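Local coordinates for IPT/TIG domain-containing protein (Bacteroides thetaiotaomicron, PDB 3TC9), which probably serves as an auxiliary nutrient-binding protein, with an immunoglobulin-like domain joined to a six-bladed beta-propeller, at residues Q226-L240 with N243-F255. Sequence-based numbering, arbitrary orientation.
Sequences QNCNGAETHPINGEL and NSWNAGQVFRYDF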
ATOM      1  N   GLN B 226      10.726 -24.391 -33.416  1.00 57.41           N
ATOM      2  CA  GLN B 226      11.901 -23.543 -33.611  1.00 56.59           C
ATOM      3  C   GLN B 226      11.643 -22.078 -33.210  1.00 59.12           C
ATOM      4  O   GLN B 226      10.503 -21.598 -33.218  1.00 58.39           O
ATOM      5  CB  GLN B 226      12.399 -23.607 -35.066  1.00 58.63           C
ATOM      6  CG  GLN B 226      11.368 -23.136 -36.092  1.00 70.86           C
ATOM      7  CD  GLN B 226      11.880 -23.159 -37.507  1.00 86.68           C
ATOM      8  OE1 GLN B 226      13.094 -23.064 -37.782  1.00 82.02           O
ATOM      9  NE2 GLN B 226      10.948 -23.228 -38.439  1.00 68.51           N
ATOM     10  N   ASN B 227      12.739 -21.408 -32.833  1.00 54.78           N
ATOM     11  CA  ASN B 227      12.926 -19.994 -32.516  1.00 52.99           C
ATOM     12  C   ASN B 227      11.828 -19.403 -31.602  1.00 53.82           C
ATOM     13  O   ASN B 227      11.236 -18.353 -31.886  1.00 53.30           O
ATOM     14  CB  ASN B 227      13.073 -19.200 -33.833  1.00 52.61           C
ATOM     15  CG  ASN B 227      14.180 -19.750 -34.722  1.00 54.50           C
ATOM     16  OD1 ASN B 227      15.327 -19.958 -34.303  1.00 42.02           O
ATOM     17  ND2 ASN B 227      13.850 -20.048 -35.954  1.00 37.65           N
ATOM     18  N   CYS B 228      11.608 -20.070 -30.476  1.00 47.64           N
ATOM     19  CA  CYS B 228      10.665 -19.636 -29.464  1.00 45.59           C
ATOM     20  C   CYS B 228      11.402 -18.708 -28.499  1.00 47.53           C
ATOM     21  O   CYS B 228      12.413 -19.109 -27.916  1.00 45.60           O
ATOM     22  CB  CYS B 228      10.066 -20.840 -28.753  1.00 46.11           C
ATOM     23  SG  CYS B 228       8.790 -20.422 -27.551  1.00 49.66           S
ATOM     24  N   ASN B 229      10.904 -17.469 -28.329  1.00 43.59           N
ATOM     25  CA  ASN B 229      11.564 -16.467 -27.479  1.00 42.46           C
ATOM     26  C   ASN B 229      10.923 -16.341 -26.098  1.00 47.75           C
ATOM     27  O   ASN B 229      11.268 -15.443 -25.336  1.00 47.43           O
ATOM     28  CB  ASN B 229      11.571 -15.097 -28.178  1.00 41.20           C
ATOM     29  CG  ASN B 229      11.859 -15.179 -29.656  1.00 48.72           C
ATOM     30  OD1 ASN B 229      11.013 -14.855 -30.467  1.00 45.66           O
ATOM     31  ND2 ASN B 229      13.011 -15.710 -30.033  1.00 42.12           N
ATOM     32  N   GLY B 230      10.030 -17.253 -25.762  1.00 45.25           N
ATOM     33  CA  GLY B 230       9.394 -17.241 -24.459  1.00 44.30           C
ATOM     34  C   GLY B 230       8.005 -17.814 -24.459  1.00 49.04           C
ATOM     35  O   GLY B 230       7.324 -17.825 -25.487  1.00 48.36           O
ATOM     36  N   ALA B 231       7.583 -18.291 -23.284  1.00 44.94           N
ATOM     37  CA  ALA B 231       6.256 -18.840 -23.058  1.00 44.44           C
ATOM     38  C   ALA B 231       5.702 -18.269 -21.754  1.00 48.94           C
ATOM     39  O   ALA B 231       6.471 -17.781 -20.911  1.00 48.21           O
ATOM     40  CB  ALA B 231       6.295 -20.362 -23.021  1.00 46.03           C
ATOM     41  N   GLU B 232       4.372 -18.274 -21.602  1.00 44.70           N
ATOM     42  CA  GLU B 232       3.699 -17.706 -20.438  1.00 43.45           C
ATOM     43  C   GLU B 232       2.327 -18.352 -20.272  1.00 47.83           C
ATOM     44  O   GLU B 232       1.618 -18.525 -21.257  1.00 48.18           O
ATOM     45  CB  GLU B 232       3.580 -16.176 -20.619  1.00 43.66           C
ATOM     46  CG  GLU B 232       2.636 -15.428 -19.691  1.00 55.80           C
ATOM     47  CD  GLU B 232       3.084 -15.133 -18.271  1.00 79.00           C
ATOM     48  OE1 GLU B 232       3.568 -16.066 -17.586  1.00 75.01           O
ATOM     49  OE2 GLU B 232       2.837 -13.992 -17.812  1.00 60.75           O
ATOM     50  N   THR B 233       1.963 -18.708 -19.032  1.00 42.87           N
ATOM     51  CA  THR B 233       0.658 -19.284 -18.733  1.00 42.76           C
ATOM     52  C   THR B 233      -0.330 -18.189 -18.345  1.00 45.37           C
ATOM     53  O   THR B 233       0.090 -17.161 -17.815  1.00 43.96           O
ATOM     54  CB  THR B 233       0.768 -20.325 -17.607  1.00 48.43           C
ATOM     55  OG1 THR B 233       1.505 -19.761 -16.524  1.00 51.03           O
ATOM     56  CG2 THR B 233       1.395 -21.624 -18.061  1.00 44.23           C
ATOM     57  N   HIS B 234      -1.642 -18.410 -18.589  1.00 43.66           N
ATOM     58  CA  HIS B 234      -2.696 -17.479 -18.161  1.00 42.98           C
ATOM     59  C   HIS B 234      -2.836 -17.616 -16.630  1.00 48.75           C
ATOM     60  O   HIS B 234      -2.921 -18.748 -16.138  1.00 49.34           O
ATOM     61  CB  HIS B 234      -4.024 -17.712 -18.894  1.00 43.54           C
ATOM     62  CG  HIS B 234      -5.040 -16.658 -18.583  1.00 46.30           C
ATOM     63  ND1 HIS B 234      -5.930 -16.801 -17.541  1.00 48.17           N
ATOM     64  CD2 HIS B 234      -5.218 -15.441 -19.139  1.00 47.64           C
ATOM     65  CE1 HIS B 234      -6.644 -15.690 -17.516  1.00 47.60           C
ATOM     66  NE2 HIS B 234      -6.257 -14.845 -18.464  1.00 47.64           N
ATOM     67  N   PRO B 235      -2.805 -16.510 -15.842  1.00 44.59           N
ATOM     68  CA  PRO B 235      -2.799 -16.671 -14.377  1.00 44.60           C
ATOM     69  C   PRO B 235      -4.092 -17.207 -13.762  1.00 53.23           C
ATOM     70  O   PRO B 235      -4.053 -17.649 -12.601  1.00 55.06           O
ATOM     71  CB  PRO B 235      -2.468 -15.258 -13.859  1.00 45.00           C
ATOM     72  CG  PRO B 235      -2.891 -14.337 -14.948  1.00 48.28           C
ATOM     73  CD  PRO B 235      -2.649 -15.086 -16.232  1.00 44.48           C
ATOM     74  N   ILE B 236      -5.212 -17.222 -14.514  1.00 50.03           N
ATOM     75  CA  ILE B 236      -6.478 -17.718 -13.985  1.00 50.73           C
ATOM     76  C   ILE B 236      -6.872 -19.054 -14.660  1.00 57.41           C
ATOM     77  O   ILE B 236      -7.232 -20.006 -13.952  1.00 58.68           O
ATOM     78  CB  ILE B 236      -7.598 -16.637 -14.115  1.00 53.48           C
ATOM     79  CG1 ILE B 236      -7.165 -15.232 -13.587  1.00 52.24           C
ATOM     80  CG2 ILE B 236      -8.987 -17.108 -13.579  1.00 54.35           C
ATOM     81  CD1 ILE B 236      -6.866 -15.068 -12.080  1.00 58.37           C
ATOM     82  N   ASN B 237      -6.826 -19.126 -16.003  1.00 53.33           N
ATOM     83  CA  ASN B 237      -7.254 -20.319 -16.745  1.00 53.26           C
ATOM     84  C   ASN B 237      -6.117 -21.350 -17.005  1.00 55.89           C
ATOM     85  O   ASN B 237      -6.410 -22.480 -17.390  1.00 58.30           O
ATOM     86  CB  ASN B 237      -7.950 -19.919 -18.050  1.00 53.55           C
ATOM     87  CG  ASN B 237      -9.277 -19.194 -17.863  1.00 65.98           C
ATOM     88  OD1 ASN B 237     -10.010 -19.408 -16.891  1.00 57.03           O
ATOM     89  ND2 ASN B 237      -9.623 -18.317 -18.790  1.00 55.10           N
ATOM     90  N   GLY B 238      -4.864 -20.972 -16.768  1.00 48.91           N
ATOM     91  CA  GLY B 238      -3.723 -21.878 -16.861  1.00 48.44           C
ATOM     92  C   GLY B 238      -3.175 -22.339 -18.200  1.00 52.23           C
ATOM     93  O   GLY B 238      -2.199 -23.091 -18.202  1.00 52.89           O
ATOM     94  N   GLU B 239      -3.746 -21.894 -19.347  1.00 48.15           N
ATOM     95  CA  GLU B 239      -3.231 -22.300 -20.668  1.00 47.98           C
ATOM     96  C   GLU B 239      -1.895 -21.577 -21.015  1.00 50.67           C
ATOM     97  O   GLU B 239      -1.617 -20.498 -20.492  1.00 48.28           O
ATOM     98  CB  GLU B 239      -4.280 -22.108 -21.782  1.00 49.43           C
ATOM     99  CG  GLU B 239      -4.561 -20.672 -22.181  1.00 55.17           C
ATOM    100  CD  GLU B 239      -5.597 -19.904 -21.383  1.00 67.25           C
ATOM    101  OE1 GLU B 239      -5.973 -20.350 -20.278  1.00 51.16           O
ATOM    102  OE2 GLU B 239      -6.042 -18.844 -21.874  1.00 55.78           O
ATOM    103  N   LEU B 240      -1.090 -22.178 -21.912  1.00 48.29           N
ATOM    104  CA  LEU B 240       0.225 -21.662 -22.285  1.00 47.66           C
ATOM    105  C   LEU B 240       0.228 -20.933 -23.630  1.00 52.79           C
ATOM    106  O   LEU B 240      -0.289 -21.451 -24.619  1.00 55.61           O
ATOM    107  CB  LEU B 240       1.223 -22.819 -22.334  1.00 48.37           C
ATOM    108  CG  LEU B 240       2.694 -22.446 -22.523  1.00 52.48           C
ATOM    109  CD1 LEU B 240       3.315 -22.063 -21.216  1.00 51.64           C
ATOM    110  CD2 LEU B 240       3.461 -23.587 -23.114  1.00 55.05           C
ATOM    111  N   ASN B 243       5.593 -18.238 -28.724  1.00 48.51           N
ATOM    112  CA  ASN B 243       5.719 -17.753 -30.093  1.00 48.16           C
ATOM    113  C   ASN B 243       6.706 -18.575 -30.914  1.00 52.06           C
ATOM    114  O   ASN B 243       7.259 -19.581 -30.458  1.00 50.54           O
ATOM    115  CB  ASN B 243       6.152 -16.246 -30.080  1.00 44.36           C
ATOM    116  CG  ASN B 243       7.652 -16.000 -29.943  1.00 56.91           C
ATOM    117  OD1 ASN B 243       8.340 -16.715 -29.229  1.00 51.99           O
ATOM    118  ND2 ASN B 243       8.218 -15.054 -30.708  1.00 42.87           N
ATOM    119  N   SER B 244       6.912 -18.080 -32.143  1.00 49.67           N
ATOM    120  CA  SER B 244       7.876 -18.477 -33.145  1.00 50.35           C
ATOM    121  C   SER B 244       8.331 -17.179 -33.802  1.00 54.02           C
ATOM    122  O   SER B 244       7.489 -16.369 -34.206  1.00 52.67           O
ATOM    123  CB  SER B 244       7.276 -19.468 -34.134  1.00 55.62           C
ATOM    124  OG  SER B 244       8.252 -19.829 -35.094  1.00 69.70           O
ATOM    125  N   TRP B 245       9.654 -16.929 -33.796  1.00 50.53           N
ATOM    126  CA  TRP B 245      10.261 -15.705 -34.334  1.00 49.50           C
ATOM    127  C   TRP B 245      10.061 -15.558 -35.870  1.00 53.18           C
ATOM    128  O   TRP B 245       9.857 -14.445 -36.354  1.00 52.83           O
ATOM    129  CB  TRP B 245      11.749 -15.703 -33.954  1.00 47.83           C
ATOM    130  CG  TRP B 245      12.650 -14.773 -34.712  1.00 49.10           C
ATOM    131  CD1 TRP B 245      13.079 -13.540 -34.315  1.00 51.13           C
ATOM    132  CD2 TRP B 245      13.396 -15.094 -35.895  1.00 50.25           C
ATOM    133  NE1 TRP B 245      13.976 -13.032 -35.231  1.00 50.95           N
ATOM    134  CE2 TRP B 245      14.196 -13.969 -36.205  1.00 53.82           C
ATOM    135  CE3 TRP B 245      13.454 -16.224 -36.736  1.00 52.67           C
ATOM    136  CZ2 TRP B 245      15.016 -13.925 -37.339  1.00 54.38           C
ATOM    137  CZ3 TRP B 245      14.287 -16.189 -37.846  1.00 54.86           C
ATOM    138  CH2 TRP B 245      15.044 -15.047 -38.148  1.00 55.27           C
ATOM    139  N   ASN B 246      10.116 -16.666 -36.611  1.00 50.22           N
ATOM    140  CA  ASN B 246      10.007 -16.750 -38.072  1.00 50.76           C
ATOM    141  C   ASN B 246       8.895 -15.855 -38.684  1.00 54.37           C
ATOM    142  O   ASN B 246       9.200 -15.017 -39.535  1.00 53.02           O
ATOM    143  CB  ASN B 246       9.821 -18.207 -38.482  1.00 50.41           C
ATOM    144  CG  ASN B 246      11.055 -19.052 -38.214  1.00 65.36           C
ATOM    145  OD1 ASN B 246      11.454 -19.305 -37.062  1.00 53.18           O
ATOM    146  ND2 ASN B 246      11.695 -19.492 -39.277  1.00 53.41           N
ATOM    147  N   ALA B 247       7.630 -16.022 -38.265  1.00 51.85           N
ATOM    148  CA  ALA B 247       6.525 -15.193 -38.764  1.00 51.96           C
ATOM    149  C   ALA B 247       5.964 -14.303 -37.648  1.00 55.24           C
ATOM    150  O   ALA B 247       5.051 -13.508 -37.896  1.00 54.59           O
ATOM    151  CB  ALA B 247       5.415 -16.076 -39.343  1.00 53.26           C
ATOM    152  N   GLY B 248       6.516 -14.444 -36.440  1.00 52.05           N
ATOM    153  CA  GLY B 248       6.060 -13.727 -35.252  1.00 50.45           C
ATOM    154  C   GLY B 248       4.686 -14.218 -34.850  1.00 52.67           C
ATOM    155  O   GLY B 248       3.795 -13.424 -34.533  1.00 51.38           O
ATOM    156  N   GLN B 249       4.519 -15.552 -34.879  1.00 49.93           N
ATOM    157  CA  GLN B 249       3.264 -16.221 -34.578  1.00 49.93           C
ATOM    158  C   GLN B 249       3.114 -16.564 -33.093  1.00 52.99           C
ATOM    159  O   GLN B 249       4.018 -17.141 -32.490  1.00 52.62           O
ATOM    160  CB  GLN B 249       3.125 -17.503 -35.407  1.00 51.79           C
ATOM    161  CG  GLN B 249       1.802 -18.230 -35.193  1.00 54.80           C
ATOM    162  CD  GLN B 249       0.917 -18.211 -36.394  1.00 67.25           C
ATOM    163  OE1 GLN B 249      -0.257 -17.848 -36.307  1.00 63.12           O
ATOM    164  NE2 GLN B 249       1.452 -18.640 -37.533  1.00 59.69           N
ATOM    165  N   VAL B 250       1.919 -16.286 -32.551  1.00 47.70           N
ATOM    166  CA  VAL B 250       1.514 -16.656 -31.204  1.00 47.24           C
ATOM    167  C   VAL B 250       0.791 -18.013 -31.297  1.00 52.73           C
ATOM    168  O   VAL B 250      -0.030 -18.217 -32.203  1.00 53.63           O
ATOM    169  CB  VAL B 250       0.627 -15.559 -30.564  1.00 49.79           C
ATOM    170  CG1 VAL B 250       0.223 -15.925 -29.126  1.00 48.99           C
ATOM    171  CG2 VAL B 250       1.322 -14.195 -30.620  1.00 48.15           C
ATOM    172  N   PHE B 251       1.114 -18.934 -30.374  1.00 49.05           N
ATOM    173  CA  PHE B 251       0.504 -20.259 -30.258  1.00 49.77           C
ATOM    174  C   PHE B 251      -0.132 -20.423 -28.897  1.00 55.21           C
ATOM    175  O   PHE B 251       0.365 -19.879 -27.918  1.00 52.77           O
ATOM    176  CB  PHE B 251       1.538 -21.366 -30.488  1.00 51.42           C
ATOM    177  CG  PHE B 251       2.107 -21.383 -31.881  1.00 53.37           C
ATOM    178  CD1 PHE B 251       1.432 -22.028 -32.919  1.00 57.32           C
ATOM    179  CD2 PHE B 251       3.328 -20.769 -32.159  1.00 55.22           C
ATOM    180  CE1 PHE B 251       1.947 -22.036 -34.210  1.00 58.72           C
ATOM    181  CE2 PHE B 251       3.853 -20.781 -33.454  1.00 58.63           C
ATOM    182  CZ  PHE B 251       3.165 -21.434 -34.467  1.00 58.27           C
ATOM    183  N   ARG B 252      -1.228 -21.177 -28.835  1.00 54.75           N
ATOM    184  CA  ARG B 252      -1.932 -21.459 -27.589  1.00 54.88           C
ATOM    185  C   ARG B 252      -1.873 -22.953 -27.314  1.00 61.35           C
ATOM    186  O   ARG B 252      -2.247 -23.736 -28.175  1.00 63.49           O
ATOM    187  CB  ARG B 252      -3.374 -20.969 -27.685  1.00 52.38           C
ATOM    188  CG  ARG B 252      -4.155 -21.094 -26.411  1.00 56.66           C
ATOM    189  CD  ARG B 252      -5.621 -20.959 -26.756  1.00 60.55           C
ATOM    190  NE  ARG B 252      -6.448 -20.838 -25.556  1.00 62.98           N
ATOM    191  CZ  ARG B 252      -6.935 -21.877 -24.896  1.00 75.83           C
ATOM    192  NH1 ARG B 252      -6.689 -23.109 -25.312  1.00 62.06           N
ATOM    193  NH2 ARG B 252      -7.681 -21.691 -23.812  1.00 63.34           N
ATOM    194  N   TYR B 253      -1.413 -23.353 -26.136  1.00 57.66           N
ATOM    195  CA  TYR B 253      -1.333 -24.764 -25.800  1.00 58.94           C
ATOM    196  C   TYR B 253      -2.242 -25.078 -24.615  1.00 63.18           C
ATOM    197  O   TYR B 253      -2.142 -24.446 -23.569  1.00 61.85           O
ATOM    198  CB  TYR B 253       0.122 -25.173 -25.518  1.00 60.52           C
ATOM    199  CG  TYR B 253       0.280 -26.584 -24.995  1.00 64.21           C
ATOM    200  CD1 TYR B 253       0.318 -27.668 -25.863  1.00 67.88           C
ATOM    201  CD2 TYR B 253       0.411 -26.833 -23.632  1.00 64.94           C
ATOM    202  CE1 TYR B 253       0.491 -28.970 -25.389  1.00 70.34           C
ATOM    203  CE2 TYR B 253       0.554 -28.131 -23.143  1.00 67.12           C
ATOM    204  CZ  TYR B 253       0.600 -29.197 -24.025  1.00 75.56           C
ATOM    205  OH  TYR B 253       0.757 -30.480 -23.550  1.00 74.24           O
ATOM    206  N   ASP B 254      -3.122 -26.061 -24.786  1.00 62.90           N
ATOM    207  CA  ASP B 254      -4.030 -26.500 -23.727  1.00 64.04           C
ATOM    208  C   ASP B 254      -3.434 -27.735 -23.063  1.00 67.83           C
ATOM    209  O   ASP B 254      -3.207 -28.739 -23.731  1.00 67.65           O
ATOM    210  CB  ASP B 254      -5.435 -26.774 -24.281  1.00 67.42           C
ATOM    211  CG  ASP B 254      -6.486 -27.028 -23.216  1.00 83.90           C
ATOM    212  OD1 ASP B 254      -6.353 -28.024 -22.476  1.00 86.18           O
ATOM    213  OD2 ASP B 254      -7.449 -26.242 -23.134  1.00 92.00           O
ATOM    214  N   PHE B 255      -3.144 -27.633 -21.761  1.00 63.99           N
ATOM    215  CA  PHE B 255      -2.517 -28.693 -20.978  1.00 65.09           C
ATOM    216  C   PHE B 255      -3.379 -29.960 -20.854  1.00 71.42           C
ATOM    217  O   PHE B 255      -2.823 -31.058 -20.804  1.00 70.93           O
ATOM    218  CB  PHE B 255      -2.162 -28.176 -19.582  1.00 65.76           C
ATOM    219  CG  PHE B 255      -0.920 -27.314 -19.539  1.00 65.67           C
ATOM    220  CD1 PHE B 255       0.332 -27.883 -19.332  1.00 68.50           C
ATOM    221  CD2 PHE B 255      -1.006 -25.930 -19.689  1.00 66.39           C
ATOM    222  CE1 PHE B 255       1.479 -27.084 -19.285  1.00 68.77           C
ATOM    223  CE2 PHE B 255       0.141 -25.128 -19.632  1.00 67.95           C
ATOM    224  CZ  PHE B 255       1.375 -25.708 -19.432  1.00 66.63           C
TER
HETATM  225  O   HOH W   1       8.534 -22.001 -31.368  1.00 38.92           O
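Asn227 ND2 donates to Asn246 OD1 at 2.7 Å. The bond is nearly straight, 168° at the hydrogen, and the acceptor lies in the amide plane of Asn227. The backbone of Asn227 adds a second tie, since its O accepts from Trp245 N. Asn243 grips Asn229 twice. Its OD1 takes the backbone N of Asn229 at 2.8 Å, in the carbonyl plane, and its ND2 donates to Asn229 OD1 at 2.8 Å. The two amides are turned 57° apart. With chi1 at 84°, CG of Asn243 sits between its own backbone N and carbonyl carbon, which puts both amide atoms at Asn229. With an alanine in place of Asn243, the buried N-H of Asn229 would probably lose this acceptor, and Asn229 OD1 one of its donors. Asp198 binds the other end of that amide, ND2. A water bridges Gln226 O and Asn243 O. At the far end, Leu240 and Tyr253 form an antiparallel hydrogen-bonded pair. Leu240 CB also packs 3.7 Å from Phe255 CE2. Glu239 CG lies over one face of the Arg252 guanidinium; Glu239 OE2 bonds to the hydroxyls of Tyr299 and Tyr241, and Arg252 NH2 to the backbone O of Lys304. Strands 231-233, 240-244 and 249-253 are successive antiparallel strands of one four-stranded beta-propeller blade.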